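PDB 4AT2: 3-ketosteroid-delta4-5alpha-dehydrogenase from Rhodococcus jostii, which catalyses the FAD-dependent dehydrogenation of 3-ketosteroids, probably introducing the double bond between C4 and C5 of 5alpha-reduced substrates during steroid catabolism. Local coordinates for residues G78-L82 / A284-H288; T260-N266 / H288-L294; L277-A283 / T444-T448. All coordinates share one frame; numbering follows the deposited sequence.

Interaction 1: G78-L82 / A284-H288; sequences GATAL and AIEEH. Unlike the reference sequence in segment 78-82: Thr80 (reference Ala). With FAD (flavin-adenine dinucleotide), chain D.
Ala79 and Ala284 bring the two loops closest, their CA atoms 5.4 Å apart, with no backbone hydrogen bond between the segments; 79-82 follows helical backbone angles, whereas 285-288 forms a type I turn. The join is instead made by apolar side chains. The methyl of Ala79 meets that of Ala284, CB to CB at 3.9 Å. Leu82 and Ile285 cross at about a right angle, Leu82 CD1 resting on Ile285 CG2 at 3.8 Å. With Ile285 CG1 set between its backbone N and carbonyl carbon (chi1 66°), CD1 swings over to Ala79 N and Gly78 CA. Gly78 has a positive phi, and a CB there would run into the O5B atom of FAD.

Around this apolar seam the PA phosphate of the cofactor is gripped from both loops. One of its oxygens, FAD O2A, accepts a bond from Ala79 N at 2.9 Å and another from His288 NE2 at 2.8 Å, the latter nearly straight and close to the imidazole plane. His288 keeps its other ring nitrogen for Ser262. FAD O1A takes the hydroxyl of Thr80 (alanine in the reference sequence), OG1 lying 2.6 Å from it, and a longer bond from Thr80 N. The same OG1 accepts from the ribityl hydroxyl O4' and from Ile51 N. Backbone amides and a histidine converging on PA form part of the phosphate-binding side of an FAD site, as in dinucleotide-binding folds.

Interaction 2: T260-N266 / H288-L294; sequences TGSFAYN and HDGRSIL. With FAD (flavin-adenine dinucleotide), chain D.
Ser262 OG and His288 ND1 are hydrogen-bonded at 2.7 Å, and this bond, with the one from NE2 to the cofactor phosphate, holds the rotation of the imidazole ring. Gly261 closes over one face of the ring: its CA stands 3.9 Å from the ring centroid in a CH-pi contact 15° off the normal, where a CB would collide with NE2. Thr260 extends the first shell, its CG2 touching the adenine at FAD C4A, 3.6 Å away, and its OG1 joined to Ser292 N by a water.

A second shell sets these groups in place. Ala264 N donates to Ser262 OG in an ST turn, holding the hydroxyl near the histidine. Tyr265 N meets His288 O at 2.9 Å. With CG anti to the backbone N (chi1 -176°), Asn266 sends ND2 to Asp289 O at 3.0 Å, while its OD1 caps Met269 N. Asp289 divides its carboxylate between Arg291 N, an Asx turn, and a salt bridge to Arg72. Farther out, Phe263 CD1 packs on Ile293 CD1 at 3.8 Å. A loop and the first turn of helix 291-297, with the residues before it, thus build one wall of the FAD pocket, beside the parallel sheet of its dinucleotide-binding fold.

Interaction 3: L277-A283 / T444-T448; sequences LIGRPGA and TLGFT. With FAD (flavin-adenine dinucleotide), chain D.
Arg280 and Gly282 bracket Gly446 in a single parallel beta bridge centred on Pro281. Gly446 N donates to Arg280 O at 3.1 Å, and Gly282 N returns a bond to Gly446 O at 2.8 Å. A water joins Ala283 N to the same Gly446 O, as that carbonyl's second donor. The loop also nears the cofactor, Gly282 O lying 3.1 Å from the methyl carbon FAD C8M.

Phe447 carries the contact onward to the cofactor. Its CB lies against the methyl of Ala283, CB to CB at 3.7 Å. Because CG sits between the backbone N and the carbonyl carbon (chi1 62°), the ring leads away from the loop and reaches the flavin obliquely. CD2 comes near C9 and the methyl C8M of FAD; CE2 approaches closest, 3.5 Å from FAD C9. At the tip, CZ meets the first ribityl carbon, FAD C1', at 3.6 Å, and CE1 only grazes the same carbon. The bound androstenedione also touches this residue, and an alanine here would probably leave flavin C9 and ribityl C1' without their aromatic neighbour and the steroid without part of its wall.

From the loop, Leu277 places CD2 3.7 Å from Gly446 CA; a CB on Gly446 would be tight against that methyl. The aliphatic part of Arg280 runs alongside Thr444, CD 3.8 Å from OG1, while its NE uses a water to reach Thr444 O. Arg280 NH1 bonds Arg276 O, and Thr444 OG1 bonds Asn353 OD1. Strand 444-452, with the loop beside it, carries Phe447 to the junction of flavin and steroid, consistent with the active site of a flavin-dependent steroid dehydrogenase.

From the N terminus, 78-82 comes first, in the loop after strand 67-70, and waits some 200 residues for 284-288 to close interaction 1. Before that, 260-266 leaves strand 255-258, to be met only 21 residues later by 288-294 in interaction 2. The intervening chain holds helix 267-273 and then 277-283, which pairs with strand 444-452 to close interaction 3. None nests: each pair of interactions crosses. His288 belongs to both interactions 1 and 2, 283 and 284 are sequence neighbours linking 3 to 1, and Tyr265 OH probably bonds Ala283 O, joining 2 to 3. Together they tie the dinucleotide-binding sheet to the strand beside the flavin, along the length of FAD.

Interaction 1: G78-L82 / A284-H288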
loop_
_atom_site.group_PDB
_atom_site.type_symbol
_atom_site.label_atom_id
_atom_site.label_comp_id
_atom_site.label_asym_id
_atom_site.label_seq_id
_atom_site.Cartn_x
_atom_site.Cartn_y
_atom_site.Cartn_z
ATOM N N GLY A 78 22.906 13.984 -7.400
ATOM C CA GLY A 78 22.031 13.147 -6.560
ATOM C C GLY A 78 22.055 11.687 -6.975
ATOM O O GLY A 78 23.078 11.180 -7.444
ATOM N N ALA A 79 20.923 11.010 -6.802
ATOM C CA ALA A 79 20.746 9.636 -7.279
ATOM C C ALA A 79 20.788 9.577 -8.800
ATOM O O ALA A 79 21.169 8.559 -9.380
ATOM C CB ALA A 79 19.421 9.068 -6.777
ATOM N N THR A 80 20.394 10.669 -9.453
ATOM C CA THR A 80 20.341 10.680 -10.915
ATOM C C THR A 80 21.694 10.343 -11.560
ATOM O O THR A 80 21.757 9.547 -12.499
ATOM C CB THR A 80 19.803 12.027 -11.448
ATOM O OG1 THR A 80 18.492 12.264 -10.903
ATOM C CG2 THR A 80 19.724 12.011 -12.967
ATOM N N ALA A 81 22.765 10.957 -11.058
ATOM C CA ALA A 81 24.097 10.759 -11.628
ATOM C C ALA A 81 24.612 9.318 -11.445
ATOM O O ALA A 81 25.549 8.889 -12.129
ATOM C CB ALA A 81 25.078 11.771 -11.033
ATOM N N LEU A 82 23.984 8.573 -10.534
ATOM C CA LEU A 82 24.348 7.172 -10.262
ATOM C C LEU A 82 23.433 6.153 -10.959
ATOM O O LEU A 82 23.692 4.939 -10.919
ATOM C CB LEU A 82 24.363 6.918 -8.749
ATOM C CG LEU A 82 25.046 7.948 -7.834
ATOM C CD1 LEU A 82 24.841 7.598 -6.370
ATOM C CD2 LEU A 82 26.533 8.077 -8.142
ATOM N N ALA A 284 19.639 4.895 -3.957
ATOM C CA ALA A 284 21.049 5.214 -4.202
ATOM C C ALA A 284 21.713 6.057 -3.115
ATOM O O ALA A 284 22.858 5.787 -2.749
ATOM C CB ALA A 284 21.216 5.881 -5.563
ATOM N N ILE A 285 21.009 7.069 -2.608
ATOM C CA ILE A 285 21.626 8.032 -1.673
ATOM C C ILE A 285 20.834 8.243 -0.378
ATOM O O ILE A 285 19.604 8.237 -0.393
ATOM C CB ILE A 285 21.954 9.391 -2.362
ATOM C CG1 ILE A 285 20.677 10.135 -2.784
ATOM C CG2 ILE A 285 22.877 9.175 -3.565
ATOM C CD1 ILE A 285 20.895 11.585 -3.192
ATOM N N GLU A 286 21.553 8.448 0.727
ATOM C CA GLU A 286 20.942 8.619 2.058
ATOM C C GLU A 286 20.286 9.982 2.291
ATOM O O GLU A 286 19.528 10.154 3.250
ATOM C CB GLU A 286 21.931 8.289 3.187
ATOM C CG GLU A 286 23.096 9.260 3.359
ATOM C CD GLU A 286 23.989 8.925 4.554
ATOM O OE1 GLU A 286 24.127 7.727 4.901
ATOM O OE2 GLU A 286 24.560 9.866 5.151
ATOM N N GLU A 287 20.557 10.941 1.410
ATOM C CA GLU A 287 19.895 12.240 1.469
ATOM C C GLU A 287 18.397 12.149 1.127
ATOM O O GLU A 287 17.666 13.124 1.276
ATOM C CB GLU A 287 20.606 13.247 0.561
ATOM C CG GLU A 287 21.970 13.697 1.084
ATOM C CD GLU A 287 23.078 12.673 0.874
ATOM O OE1 GLU A 287 22.910 11.743 0.054
ATOM O OE2 GLU A 287 24.130 12.802 1.535
ATOM N N HIS A 288 17.947 10.973 0.696
ATOM C CA HIS A 288 16.517 10.733 0.451
ATOM C C HIS A 288 15.844 10.428 1.761
ATOM O O HIS A 288 15.568 9.265 2.076
ATOM C CB HIS A 288 16.330 9.580 -0.540
ATOM C CG HIS A 288 16.509 9.969 -1.998
ATOM N ND1 HIS A 288 15.833 9.362 -2.993
ATOM C CD2 HIS A 288 17.319 10.934 -2.608
ATOM C CE1 HIS A 288 16.189 9.903 -4.179
ATOM N NE2 HIS A 288 17.103 10.859 -3.943
HETATM P PA FAD D . 17.971 13.097 -6.960
HETATM O O1A FAD D . 18.469 12.933 -8.342
HETATM O O2A FAD D . 18.498 12.216 -5.907
HETATM O O5B FAD D . 18.215 14.619 -6.527
HETATM C C5B FAD D . 17.783 15.100 -5.251
HETATM C C4B FAD D . 18.839 16.084 -4.717
HETATM O O4B FAD D . 18.259 16.647 -3.520
HETATM C C3B FAD D . 20.100 15.323 -4.287
HETATM O O3B FAD D . 21.260 15.939 -4.901
HETATM C C2B FAD D . 20.109 15.458 -2.760
HETATM O O2B FAD D . 21.470 15.541 -2.260
HETATM C C1B FAD D . 19.352 16.768 -2.554
HETATM N N9A FAD D . 18.730 16.902 -1.218
HETATM C C8A FAD D . 18.211 15.951 -0.432
HETATM N N7A FAD D . 17.752 16.532 0.675
HETATM C C5A FAD D . 17.972 17.858 0.579
HETATM C C6A FAD D . 17.722 18.916 1.388
HETATM N N6A FAD D . 17.117 18.709 2.558
HETATM N N1A FAD D . 18.062 20.170 1.042
HETATM C C2A FAD D . 18.678 20.412 -0.177
HETATM N N3A FAD D . 18.935 19.319 -1.000
HETATM C C4A FAD D . 18.576 18.072 -0.597
HETATM N N1 FAD D . 15.385 5.633 -12.424
HETATM C C2 FAD D . 15.150 5.755 -13.781
HETATM O O2 FAD D . 14.135 6.322 -14.162
HETATM N N3 FAD D . 16.068 5.238 -14.706
HETATM C C4 FAD D . 17.206 4.560 -14.265
HETATM O O4 FAD D . 17.984 4.105 -15.108
HETATM C C4X FAD D . 17.439 4.431 -12.890
HETATM N N5 FAD D . 18.521 3.760 -12.426
HETATM C C5X FAD D . 18.598 3.450 -11.117
HETATM C C6 FAD D . 19.565 2.548 -10.662
HETATM C C7 FAD D . 19.665 2.232 -9.305
HETATM C C7M FAD D . 20.659 1.317 -8.904
HETATM C C8 FAD D . 18.774 2.819 -8.381
HETATM C C8M FAD D . 18.823 2.552 -6.997
HETATM C C9 FAD D . 17.818 3.729 -8.838
HETATM C C9A FAD D . 17.710 4.030 -10.204
HETATM N N10 FAD D . 16.762 4.885 -10.659
HETATM C C10 FAD D . 16.531 4.967 -11.976
HETATM C "C1'" FAD D . 16.011 5.802 -9.762
HETATM C "C2'" FAD D . 16.513 7.241 -9.954
HETATM O "O2'" FAD D . 17.932 7.199 -9.794
HETATM C "C3'" FAD D . 15.900 8.186 -8.907
HETATM O "O3'" FAD D . 14.548 7.823 -8.579
HETATM C "C4'" FAD D . 15.938 9.631 -9.431
HETATM O "O4'" FAD D . 17.299 9.957 -9.749
HETATM C "C5'" FAD D . 15.416 10.604 -8.372
HETATM O "O5'" FAD D . 15.394 11.927 -8.942
HETATM P P FAD D . 15.208 13.213 -7.988
HETATM O O1P FAD D . 13.949 13.120 -7.242
HETATM O O2P FAD D . 15.504 14.429 -8.818
HETATM O O3P FAD D . 16.345 12.947 -6.850
#

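Interaction 2: T260-N266 / H288-L294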
loop_
_atom_site.group_PDB
_atom_site.type_symbol
_atom_site.label_atom_id
_atom_site.label_comp_id
_atom_site.label_asym_id
_atom_site.label_seq_id
_atom_site.Cartn_x
_atom_site.Cartn_y
_atom_site.Cartn_z
ATOM N N THR A 260 14.038 17.385 -3.828
ATOM C CA THR A 260 15.048 16.778 -2.936
ATOM C C THR A 260 14.994 15.252 -2.849
ATOM O O THR A 260 15.721 14.655 -2.061
ATOM C CB THR A 260 14.961 17.335 -1.502
ATOM O OG1 THR A 260 13.665 17.039 -0.963
ATOM C CG2 THR A 260 15.189 18.833 -1.485
ATOM N N GLY A 261 14.144 14.616 -3.640
ATOM C CA GLY A 261 14.150 13.156 -3.663
ATOM C C GLY A 261 13.167 12.506 -2.714
ATOM O O GLY A 261 12.294 13.163 -2.153
ATOM N N SER A 262 13.354 11.205 -2.518
ATOM C CA SER A 262 12.333 10.338 -1.913
ATOM C C SER A 262 12.451 10.239 -0.399
ATOM O O SER A 262 13.218 10.981 0.217
ATOM C CB SER A 262 12.435 8.946 -2.536
ATOM O OG SER A 262 13.539 8.223 -1.994
ATOM N N PHE A 263 11.678 9.321 0.193
ATOM C CA PHE A 263 11.774 9.041 1.631
ATOM C C PHE A 263 12.410 7.697 1.954
ATOM O O PHE A 263 12.325 7.232 3.088
ATOM C CB PHE A 263 10.422 9.176 2.359
ATOM C CG PHE A 263 9.361 8.162 1.960
ATOM C CD1 PHE A 263 8.534 8.383 0.851
ATOM C CD2 PHE A 263 9.135 7.021 2.736
ATOM C CE1 PHE A 263 7.524 7.474 0.517
ATOM C CE2 PHE A 263 8.124 6.120 2.410
ATOM C CZ PHE A 263 7.316 6.346 1.297
ATOM N N ALA A 264 13.072 7.100 0.967
ATOM C CA ALA A 264 13.573 5.720 1.092
ATOM C C ALA A 264 14.447 5.472 2.329
ATOM O O ALA A 264 14.432 4.377 2.889
ATOM C CB ALA A 264 14.325 5.312 -0.165
ATOM N N TYR A 265 15.212 6.476 2.749
ATOM C CA TYR A 265 16.095 6.306 3.899
ATOM C C TYR A 265 15.556 6.822 5.229
ATOM O O TYR A 265 16.256 6.824 6.239
ATOM C CB TYR A 265 17.520 6.768 3.564
ATOM C CG TYR A 265 18.179 5.726 2.676
ATOM C CD1 TYR A 265 18.521 4.470 3.189
ATOM C CD2 TYR A 265 18.417 5.967 1.321
ATOM C CE1 TYR A 265 19.095 3.495 2.385
ATOM C CE2 TYR A 265 19.003 4.995 0.508
ATOM C CZ TYR A 265 19.332 3.760 1.047
ATOM O OH TYR A 265 19.895 2.770 0.262
ATOM N N ASN A 266 14.288 7.209 5.240
ATOM C CA ASN A 266 13.616 7.578 6.472
ATOM C C ASN A 266 12.916 6.340 7.066
ATOM O O ASN A 266 11.881 5.907 6.564
ATOM C CB ASN A 266 12.628 8.729 6.195
ATOM C CG ASN A 266 11.958 9.247 7.452
ATOM O OD1 ASN A 266 11.548 8.467 8.314
ATOM N ND2 ASN A 266 11.810 10.576 7.550
ATOM N N HIS A 288 17.947 10.973 0.696
ATOM C CA HIS A 288 16.517 10.733 0.451
ATOM C C HIS A 288 15.844 10.428 1.761
ATOM O O HIS A 288 15.568 9.265 2.076
ATOM C CB HIS A 288 16.330 9.580 -0.540
ATOM C CG HIS A 288 16.509 9.969 -1.998
ATOM N ND1 HIS A 288 15.833 9.362 -2.993
ATOM C CD2 HIS A 288 17.319 10.934 -2.608
ATOM C CE1 HIS A 288 16.189 9.903 -4.179
ATOM N NE2 HIS A 288 17.103 10.859 -3.943
ATOM N N ASP A 289 15.583 11.467 2.555
ATOM C CA ASP A 289 15.068 11.267 3.919
ATOM C C ASP A 289 13.646 11.801 4.133
ATOM O O ASP A 289 13.181 11.903 5.271
ATOM C CB ASP A 289 16.027 11.879 4.951
ATOM C CG ASP A 289 16.168 13.378 4.801
ATOM O OD1 ASP A 289 15.408 13.986 4.020
ATOM O OD2 ASP A 289 17.046 13.956 5.486
ATOM N N GLY A 290 12.986 12.154 3.039
ATOM C CA GLY A 290 11.573 12.542 3.063
ATOM C C GLY A 290 11.293 13.947 3.571
ATOM O O GLY A 290 10.133 14.339 3.677
ATOM N N ARG A 291 12.346 14.704 3.887
ATOM C CA ARG A 291 12.158 16.023 4.502
ATOM C C ARG A 291 11.213 16.942 3.725
ATOM O O ARG A 291 10.361 17.603 4.352
ATOM C CB ARG A 291 13.503 16.723 4.754
ATOM C CG ARG A 291 13.407 18.032 5.548
ATOM C CD ARG A 291 13.291 17.792 7.044
ATOM N NE ARG A 291 13.210 19.041 7.813
ATOM C CZ ARG A 291 13.328 19.118 9.138
ATOM N NH1 ARG A 291 13.545 18.015 9.858
ATOM N NH2 ARG A 291 13.221 20.291 9.757
ATOM N N SER A 292 11.350 16.985 2.393
ATOM C CA SER A 292 10.486 17.864 1.596
ATOM C C SER A 292 9.028 17.420 1.597
ATOM O O SER A 292 8.142 18.265 1.531
ATOM C CB SER A 292 10.989 18.038 0.167
ATOM O OG SER A 292 11.030 16.812 -0.517
ATOM N N ILE A 293 8.785 16.115 1.678
ATOM C CA ILE A 293 7.420 15.614 1.815
ATOM C C ILE A 293 6.841 16.129 3.129
ATOM O O ILE A 293 5.736 16.672 3.156
ATOM C CB ILE A 293 7.351 14.064 1.733
ATOM C CG1 ILE A 293 7.725 13.601 0.319
ATOM C CG2 ILE A 293 5.945 13.601 2.100
ATOM C CD1 ILE A 293 8.044 12.122 0.168
ATOM N N LEU A 294 7.594 15.977 4.212
ATOM C CA LEU A 294 7.130 16.403 5.535
ATOM C C LEU A 294 6.922 17.915 5.629
ATOM O O LEU A 294 5.936 18.370 6.218
ATOM C CB LEU A 294 8.090 15.908 6.626
ATOM C CG LEU A 294 8.300 14.383 6.741
ATOM C CD1 LEU A 294 9.359 14.077 7.794
ATOM C CD2 LEU A 294 6.997 13.627 7.027
HETATM P PA FAD D . 17.971 13.097 -6.960
HETATM O O1A FAD D . 18.469 12.933 -8.342
HETATM O O2A FAD D . 18.498 12.216 -5.907
HETATM O O5B FAD D . 18.215 14.619 -6.527
HETATM C C5B FAD D . 17.783 15.100 -5.251
HETATM C C4B FAD D . 18.839 16.084 -4.717
HETATM O O4B FAD D . 18.259 16.647 -3.520
HETATM C C3B FAD D . 20.100 15.323 -4.287
HETATM O O3B FAD D . 21.260 15.939 -4.901
HETATM C C2B FAD D . 20.109 15.458 -2.760
HETATM O O2B FAD D . 21.470 15.541 -2.260
HETATM C C1B FAD D . 19.352 16.768 -2.554
HETATM N N9A FAD D . 18.730 16.902 -1.218
HETATM C C8A FAD D . 18.211 15.951 -0.432
HETATM N N7A FAD D . 17.752 16.532 0.675
HETATM C C5A FAD D . 17.972 17.858 0.579
HETATM C C6A FAD D . 17.722 18.916 1.388
HETATM N N6A FAD D . 17.117 18.709 2.558
HETATM N N1A FAD D . 18.062 20.170 1.042
HETATM C C2A FAD D . 18.678 20.412 -0.177
HETATM N N3A FAD D . 18.935 19.319 -1.000
HETATM C C4A FAD D . 18.576 18.072 -0.597
HETATM N N1 FAD D . 15.385 5.633 -12.424
HETATM C C2 FAD D . 15.150 5.755 -13.781
HETATM O O2 FAD D . 14.135 6.322 -14.162
HETATM N N3 FAD D . 16.068 5.238 -14.706
HETATM C C4 FAD D . 17.206 4.560 -14.265
HETATM O O4 FAD D . 17.984 4.105 -15.108
HETATM C C4X FAD D . 17.439 4.431 -12.890
HETATM N N5 FAD D . 18.521 3.760 -12.426
HETATM C C5X FAD D . 18.598 3.450 -11.117
HETATM C C6 FAD D . 19.565 2.548 -10.662
HETATM C C7 FAD D . 19.665 2.232 -9.305
HETATM C C7M FAD D . 20.659 1.317 -8.904
HETATM C C8 FAD D . 18.774 2.819 -8.381
HETATM C C8M FAD D . 18.823 2.552 -6.997
HETATM C C9 FAD D . 17.818 3.729 -8.838
HETATM C C9A FAD D . 17.710 4.030 -10.204
HETATM N N10 FAD D . 16.762 4.885 -10.659
HETATM C C10 FAD D . 16.531 4.967 -11.976
HETATM C "C1'" FAD D . 16.011 5.802 -9.762
HETATM C "C2'" FAD D . 16.513 7.241 -9.954
HETATM O "O2'" FAD D . 17.932 7.199 -9.794
HETATM C "C3'" FAD D . 15.900 8.186 -8.907
HETATM O "O3'" FAD D . 14.548 7.823 -8.579
HETATM C "C4'" FAD D . 15.938 9.631 -9.431
HETATM O "O4'" FAD D . 17.299 9.957 -9.749
HETATM C "C5'" FAD D . 15.416 10.604 -8.372
HETATM O "O5'" FAD D . 15.394 11.927 -8.942
HETATM P P FAD D . 15.208 13.213 -7.988
HETATM O O1P FAD D . 13.949 13.120 -7.242
HETATM O O2P FAD D . 15.504 14.429 -8.818
HETATM O O3P FAD D . 16.345 12.947 -6.850
HETATM O O HOH W 1 14.605 13.617 0.314
HETATM O O HOH W 2 13.742 15.833 1.354
HETATM O O HOH W 3 11.441 14.201 0.352
#

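Interaction 3: L277-A283 / T444-T448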
loop_
_atom_site.group_PDB
_atom_site.type_symbol
_atom_site.label_atom_id
_atom_site.label_comp_id
_atom_site.label_asym_id
_atom_site.label_seq_id
_atom_site.Cartn_x
_atom_site.Cartn_y
_atom_site.Cartn_z
ATOM N N LEU A 277 9.452 -2.601 2.347
ATOM C CA LEU A 277 10.877 -2.287 2.158
ATOM C C LEU A 277 11.723 -2.362 3.425
ATOM O O LEU A 277 12.936 -2.187 3.362
ATOM C CB LEU A 277 11.065 -0.898 1.520
ATOM C CG LEU A 277 10.704 -0.796 0.035
ATOM C CD1 LEU A 277 11.099 0.585 -0.470
ATOM C CD2 LEU A 277 11.340 -1.895 -0.813
ATOM N N ILE A 278 11.095 -2.625 4.567
ATOM C CA ILE A 278 11.833 -2.774 5.820
ATOM C C ILE A 278 12.923 -3.831 5.652
ATOM O O ILE A 278 12.645 -4.968 5.264
ATOM C CB ILE A 278 10.911 -3.136 7.010
ATOM C CG1 ILE A 278 9.999 -1.954 7.371
ATOM C CG2 ILE A 278 11.747 -3.531 8.220
ATOM C CD1 ILE A 278 8.802 -2.341 8.221
ATOM N N GLY A 279 14.162 -3.426 5.906
ATOM C CA GLY A 279 15.301 -4.331 5.831
ATOM C C GLY A 279 15.816 -4.627 4.436
ATOM O O GLY A 279 16.726 -5.434 4.278
ATOM N N ARG A 280 15.245 -3.984 3.417
ATOM C CA ARG A 280 15.707 -4.225 2.041
ATOM C C ARG A 280 15.794 -2.953 1.188
ATOM O O ARG A 280 15.237 -2.895 0.085
ATOM C CB ARG A 280 14.861 -5.317 1.349
ATOM C CG ARG A 280 13.372 -5.029 1.259
ATOM C CD ARG A 280 12.610 -6.198 0.637
ATOM N NE ARG A 280 12.764 -7.432 1.418
ATOM C CZ ARG A 280 11.978 -7.785 2.434
ATOM N NH1 ARG A 280 10.968 -7.004 2.802
ATOM N NH2 ARG A 280 12.204 -8.923 3.088
ATOM N N PRO A 281 16.502 -1.923 1.699
ATOM C CA PRO A 281 16.680 -0.675 0.956
ATOM C C PRO A 281 17.511 -0.862 -0.313
ATOM O O PRO A 281 18.511 -1.592 -0.312
ATOM C CB PRO A 281 17.439 0.211 1.954
ATOM C CG PRO A 281 18.217 -0.763 2.768
ATOM C CD PRO A 281 17.250 -1.894 2.973
ATOM N N GLY A 282 17.085 -0.196 -1.386
ATOM C CA GLY A 282 17.801 -0.231 -2.655
ATOM C C GLY A 282 18.134 1.150 -3.203
ATOM O O GLY A 282 18.890 1.253 -4.174
ATOM N N ALA A 283 17.586 2.210 -2.590
ATOM C CA ALA A 283 17.793 3.585 -3.090
ATOM C C ALA A 283 19.265 3.989 -3.057
ATOM O O ALA A 283 20.035 3.489 -2.233
ATOM C CB ALA A 283 16.940 4.599 -2.333
ATOM N N THR A 444 15.324 -9.463 -3.225
ATOM C CA THR A 444 14.724 -8.202 -3.637
ATOM C C THR A 444 15.185 -7.035 -2.776
ATOM O O THR A 444 15.582 -7.206 -1.619
ATOM C CB THR A 444 13.189 -8.279 -3.599
ATOM O OG1 THR A 444 12.770 -8.636 -2.279
ATOM C CG2 THR A 444 12.674 -9.318 -4.611
ATOM N N LEU A 445 15.146 -5.843 -3.361
ATOM C CA LEU A 445 15.388 -4.605 -2.619
ATOM C C LEU A 445 14.754 -3.501 -3.432
ATOM O O LEU A 445 14.535 -3.666 -4.628
ATOM C CB LEU A 445 16.889 -4.354 -2.419
ATOM C CG LEU A 445 17.770 -4.036 -3.632
ATOM C CD1 LEU A 445 19.194 -3.782 -3.155
ATOM C CD2 LEU A 445 17.748 -5.155 -4.672
ATOM N N GLY A 446 14.432 -2.376 -2.812
ATOM C CA GLY A 446 13.726 -1.370 -3.593
ATOM C C GLY A 446 13.758 0.039 -3.065
ATOM O O GLY A 446 14.442 0.338 -2.082
ATOM N N PHE A 447 13.027 0.908 -3.755
ATOM C CA PHE A 447 12.946 2.317 -3.386
ATOM C C PHE A 447 11.507 2.816 -3.545
ATOM O O PHE A 447 10.676 2.145 -4.166
ATOM C CB PHE A 447 14.004 3.185 -4.131
ATOM C CG PHE A 447 13.875 3.210 -5.640
ATOM C CD1 PHE A 447 12.920 4.016 -6.268
ATOM C CD2 PHE A 447 14.769 2.496 -6.438
ATOM C CE1 PHE A 447 12.822 4.059 -7.663
ATOM C CE2 PHE A 447 14.681 2.544 -7.825
ATOM C CZ PHE A 447 13.702 3.323 -8.438
ATOM N N THR A 448 11.205 3.962 -2.939
ATOM C CA THR A 448 9.838 4.446 -2.817
ATOM C C THR A 448 9.423 5.291 -4.016
ATOM O O THR A 448 10.265 5.952 -4.633
ATOM C CB THR A 448 9.677 5.279 -1.527
ATOM O OG1 THR A 448 10.604 6.378 -1.552
ATOM C CG2 THR A 448 9.974 4.415 -0.307
HETATM P PA FAD D . 17.971 13.097 -6.960
HETATM O O1A FAD D . 18.469 12.933 -8.342
HETATM O O2A FAD D . 18.498 12.216 -5.907
HETATM O O5B FAD D . 18.215 14.619 -6.527
HETATM C C5B FAD D . 17.783 15.100 -5.251
HETATM C C4B FAD D . 18.839 16.084 -4.717
HETATM O O4B FAD D . 18.259 16.647 -3.520
HETATM C C3B FAD D . 20.100 15.323 -4.287
HETATM O O3B FAD D . 21.260 15.939 -4.901
HETATM C C2B FAD D . 20.109 15.458 -2.760
HETATM O O2B FAD D . 21.470 15.541 -2.260
HETATM C C1B FAD D . 19.352 16.768 -2.554
HETATM N N9A FAD D . 18.730 16.902 -1.218
HETATM C C8A FAD D . 18.211 15.951 -0.432
HETATM N N7A FAD D . 17.752 16.532 0.675
HETATM C C5A FAD D . 17.972 17.858 0.579
HETATM C C6A FAD D . 17.722 18.916 1.388
HETATM N N6A FAD D . 17.117 18.709 2.558
HETATM N N1A FAD D . 18.062 20.170 1.042
HETATM C C2A FAD D . 18.678 20.412 -0.177
HETATM N N3A FAD D . 18.935 19.319 -1.000
HETATM C C4A FAD D . 18.576 18.072 -0.597
HETATM N N1 FAD D . 15.385 5.633 -12.424
HETATM C C2 FAD D . 15.150 5.755 -13.781
HETATM O O2 FAD D . 14.135 6.322 -14.162
HETATM N N3 FAD D . 16.068 5.238 -14.706
HETATM C C4 FAD D . 17.206 4.560 -14.265
HETATM O O4 FAD D . 17.984 4.105 -15.108
HETATM C C4X FAD D . 17.439 4.431 -12.890
HETATM N N5 FAD D . 18.521 3.760 -12.426
HETATM C C5X FAD D . 18.598 3.450 -11.117
HETATM C C6 FAD D . 19.565 2.548 -10.662
HETATM C C7 FAD D . 19.665 2.232 -9.305
HETATM C C7M FAD D . 20.659 1.317 -8.904
HETATM C C8 FAD D . 18.774 2.819 -8.381
HETATM C C8M FAD D . 18.823 2.552 -6.997
HETATM C C9 FAD D . 17.818 3.729 -8.838
HETATM C C9A FAD D . 17.710 4.030 -10.204
HETATM N N10 FAD D . 16.762 4.885 -10.659
HETATM C C10 FAD D . 16.531 4.967 -11.976
HETATM C "C1'" FAD D . 16.011 5.802 -9.762
HETATM C "C2'" FAD D . 16.513 7.241 -9.954
HETATM O "O2'" FAD D . 17.932 7.199 -9.794
HETATM C "C3'" FAD D . 15.900 8.186 -8.907
HETATM O "O3'" FAD D . 14.548 7.823 -8.579
HETATM C "C4'" FAD D . 15.938 9.631 -9.431
HETATM O "O4'" FAD D . 17.299 9.957 -9.749
HETATM C "C5'" FAD D . 15.416 10.604 -8.372
HETATM O "O5'" FAD D . 15.394 11.927 -8.942
HETATM P P FAD D . 15.208 13.213 -7.988
HETATM O O1P FAD D . 13.949 13.120 -7.242
HETATM O O2P FAD D . 15.504 14.429 -8.818
HETATM O O3P FAD D . 16.345 12.947 -6.850
HETATM O O HOH W 4 14.870 -9.201 0.156
HETATM O O HOH W 5 16.058 2.436 -0.252
#